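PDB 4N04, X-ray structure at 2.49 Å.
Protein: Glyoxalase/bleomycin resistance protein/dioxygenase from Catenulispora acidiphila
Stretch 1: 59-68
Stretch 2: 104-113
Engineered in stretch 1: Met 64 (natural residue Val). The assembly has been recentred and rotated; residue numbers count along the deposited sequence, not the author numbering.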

# COMPACT_ATOMS: atom_id res chain seq x y z
N HIS A 59 -2.19 14.35 9.58
CA HIS A 59 -2.73 13.01 9.81
C HIS A 59 -1.83 11.89 9.34
O HIS A 59 -2.22 10.73 9.37
CB HIS A 59 -4.09 12.84 9.14
CG HIS A 59 -5.13 13.77 9.66
ND1 HIS A 59 -5.56 13.74 10.97
CD2 HIS A 59 -5.80 14.79 9.06
CE1 HIS A 59 -6.47 14.68 11.15
NE2 HIS A 59 -6.62 15.34 10.01
N ALA A 60 -0.62 12.24 8.91
CA ALA A 60 0.25 11.28 8.23
C ALA A 60 0.80 10.24 9.20
O ALA A 60 1.02 10.53 10.37
CB ALA A 60 1.38 12.01 7.52
N GLY A 61 0.98 9.01 8.71
CA GLY A 61 1.67 7.97 9.44
C GLY A 61 0.83 7.25 10.46
O GLY A 61 1.35 6.65 11.40
N HIS A 62 -0.49 7.30 10.29
CA HIS A 62 -1.41 6.68 11.23
C HIS A 62 -2.38 5.72 10.56
O HIS A 62 -3.26 5.18 11.24
CB HIS A 62 -2.24 7.76 11.92
CG HIS A 62 -1.45 8.61 12.85
ND1 HIS A 62 -0.95 8.13 14.04
CD2 HIS A 62 -1.07 9.91 12.78
CE1 HIS A 62 -0.30 9.10 14.67
NE2 HIS A 62 -0.37 10.19 13.92
N ALA A 63 -2.24 5.54 9.25
CA ALA A 63 -3.24 4.81 8.49
C ALA A 63 -2.98 3.32 8.61
O ALA A 63 -1.87 2.89 8.91
CB ALA A 63 -3.25 5.25 7.02
N MSE A 64 -4.01 2.52 8.40
CA MSE A 64 -3.80 1.09 8.30
C MSE A 64 -4.71 0.48 7.26
O MSE A 64 -5.92 0.59 7.34
CB MSE A 64 -3.93 0.40 9.65
CG MSE A 64 -5.10 0.83 10.48
SE MSE A 64 -4.64 0.32 12.30
CE MSE A 64 -3.04 1.43 12.47
N GLN A 65 -4.09 -0.15 6.26
CA GLN A 65 -4.83 -0.78 5.18
C GLN A 65 -4.33 -2.21 5.01
O GLN A 65 -3.13 -2.47 5.13
CB GLN A 65 -4.66 0.01 3.88
CG GLN A 65 -4.86 1.53 4.02
CD GLN A 65 -6.31 1.92 4.33
OE1 GLN A 65 -7.19 1.08 4.43
NE2 GLN A 65 -6.55 3.22 4.48
N THR A 66 -5.23 -3.14 4.76
CA THR A 66 -4.82 -4.52 4.53
C THR A 66 -5.32 -5.04 3.19
O THR A 66 -6.50 -4.89 2.87
CB THR A 66 -5.28 -5.46 5.67
OG1 THR A 66 -4.76 -4.97 6.91
CG2 THR A 66 -4.76 -6.85 5.45
N LEU A 67 -4.43 -5.63 2.41
CA LEU A 67 -4.85 -6.25 1.16
C LEU A 67 -4.58 -7.74 1.22
O LEU A 67 -3.46 -8.18 1.48
CB LEU A 67 -4.18 -5.64 -0.08
CG LEU A 67 -3.68 -4.20 -0.16
CD1 LEU A 67 -3.39 -3.82 -1.61
CD2 LEU A 67 -4.64 -3.24 0.45
N ILE A 68 -5.62 -8.52 0.99
CA ILE A 68 -5.48 -9.96 0.95
C ILE A 68 -5.38 -10.30 -0.51
O ILE A 68 -6.29 -10.00 -1.28
CB ILE A 68 -6.69 -10.65 1.59
CG1 ILE A 68 -6.85 -10.20 3.05
CG2 ILE A 68 -6.56 -12.15 1.48
CD1 ILE A 68 -5.60 -10.32 3.86
N PRO A 104 6.82 5.92 4.17
CA PRO A 104 7.76 6.92 4.71
C PRO A 104 7.29 7.65 5.98
O PRO A 104 8.12 8.08 6.77
CB PRO A 104 7.93 7.88 3.54
CG PRO A 104 7.82 7.00 2.34
CD PRO A 104 6.75 6.00 2.70
N ASP A 105 5.99 7.77 6.19
CA ASP A 105 5.47 8.41 7.40
C ASP A 105 5.17 7.47 8.55
O ASP A 105 4.93 7.92 9.68
CB ASP A 105 4.23 9.22 7.08
CG ASP A 105 4.53 10.42 6.21
OD1 ASP A 105 5.14 11.38 6.73
OD2 ASP A 105 4.18 10.40 5.02
N GLY A 106 5.18 6.16 8.29
CA GLY A 106 4.91 5.20 9.34
C GLY A 106 3.55 4.52 9.28
O GLY A 106 3.24 3.68 10.13
N SER A 107 2.72 4.86 8.30
CA SER A 107 1.47 4.15 8.12
C SER A 107 1.76 2.69 7.76
O SER A 107 2.79 2.38 7.17
CB SER A 107 0.62 4.81 7.05
OG SER A 107 0.01 5.97 7.54
N GLU A 108 0.83 1.80 8.13
CA GLU A 108 1.00 0.36 7.94
C GLU A 108 0.19 -0.14 6.76
O GLU A 108 -1.04 -0.01 6.74
CB GLU A 108 0.58 -0.39 9.21
CG GLU A 108 1.41 -0.05 10.44
CD GLU A 108 0.85 -0.64 11.74
OE1 GLU A 108 -0.17 -1.36 11.69
OE2 GLU A 108 1.43 -0.39 12.82
N ILE A 109 0.87 -0.71 5.78
CA ILE A 109 0.20 -1.37 4.67
C ILE A 109 0.49 -2.86 4.74
O ILE A 109 1.61 -3.29 4.47
CB ILE A 109 0.70 -0.85 3.30
CG1 ILE A 109 0.80 0.67 3.30
CG2 ILE A 109 -0.21 -1.33 2.18
CD1 ILE A 109 -0.54 1.36 3.42
N ALA A 110 -0.52 -3.65 5.10
CA ALA A 110 -0.32 -5.09 5.24
C ALA A 110 -0.87 -5.89 4.07
O ALA A 110 -1.89 -5.53 3.46
CB ALA A 110 -0.91 -5.59 6.56
N PHE A 111 -0.17 -6.98 3.77
CA PHE A 111 -0.56 -7.89 2.71
C PHE A 111 -0.65 -9.29 3.27
O PHE A 111 0.31 -9.82 3.82
CB PHE A 111 0.48 -7.88 1.59
CG PHE A 111 0.54 -6.60 0.83
CD1 PHE A 111 -0.19 -6.43 -0.33
CD2 PHE A 111 1.34 -5.56 1.28
CE1 PHE A 111 -0.13 -5.24 -1.03
CE2 PHE A 111 1.41 -4.37 0.58
CZ PHE A 111 0.67 -4.21 -0.58
N GLY A 112 -1.83 -9.89 3.11
CA GLY A 112 -2.05 -11.24 3.57
C GLY A 112 -2.44 -12.16 2.43
O GLY A 112 -2.48 -11.75 1.27
N GLU A 113 -2.72 -13.41 2.77
CA GLU A 113 -3.11 -14.40 1.79
C GLU A 113 -3.95 -15.49 2.42
O GLU A 113 -3.86 -15.77 3.61
CB GLU A 113 -1.87 -15.00 1.13
CG GLU A 113 -0.91 -15.66 2.10
CD GLU A 113 0.07 -16.60 1.40
OE1 GLU A 113 0.10 -16.61 0.15
OE2 GLU A 113 0.80 -17.34 2.10
O HOH W 1 1.29 7.91 5.98

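Five backbone hydrogen bonds, with N-H...O angles from 159° to 168°, join the parallel strands that start at Met 64 and Glu 108. Leu 67 N donates to Ala 110 O (2.8 Å), and Gln 65 N to Glu 108 O (3.1 Å). In return Ala 63 O accepts from Glu 108 N (3.0 Å), Gln 65 O from Ala 110 N (2.9 Å) and Leu 67 O from Gly 112 N (2.9 Å). Gln 65 and Leu 67 thus each bond through both N and O to residues flanking their register partners, Ile 109 and Phe 111, the usual parallel pattern. The strands lie side by side, their axes 4.6 Å apart at closest approach and inclined by 23°. CA-H...O contacts fill the gaps, as from Phe 111 CA to Leu 67 O (3.2 Å) and Thr 66 CA to Ala 110 O (3.3 Å).

Ahead of the strands, a side chain takes over: Ser 107 OG accepts from Ala 63 N (2.9 Å) and donates to a water (2.8 Å from OG) that in turn accepts from Gly 61 N (3.0 Å), tying the loops together. Gly 61 lies tight against the other loop, its CA 3.3 Å from Asp 105 O. Its positive phi favours glycine, and a CB there would clash with that oxygen.

Side chains alternate between the sheet faces. On one, Leu 67 CD1 packs obliquely on the Phe 111 ring, 3.6 Å from CE1, while Gln 65 CB lies 4.4 Å from Ile 109 CD1 before the amide end leads away. On the other, Thr 66 OG1 is 3.9 Å from Ala 110 CB, and the engineered selenomethionine Met 64 brings CE to 4.1 Å from Glu 108 OE1. Ile 68 shares this face with Gly 112, where a CB would clash with Ile 68 CD1. Together the stretches bury 700 Å², summed over both sides.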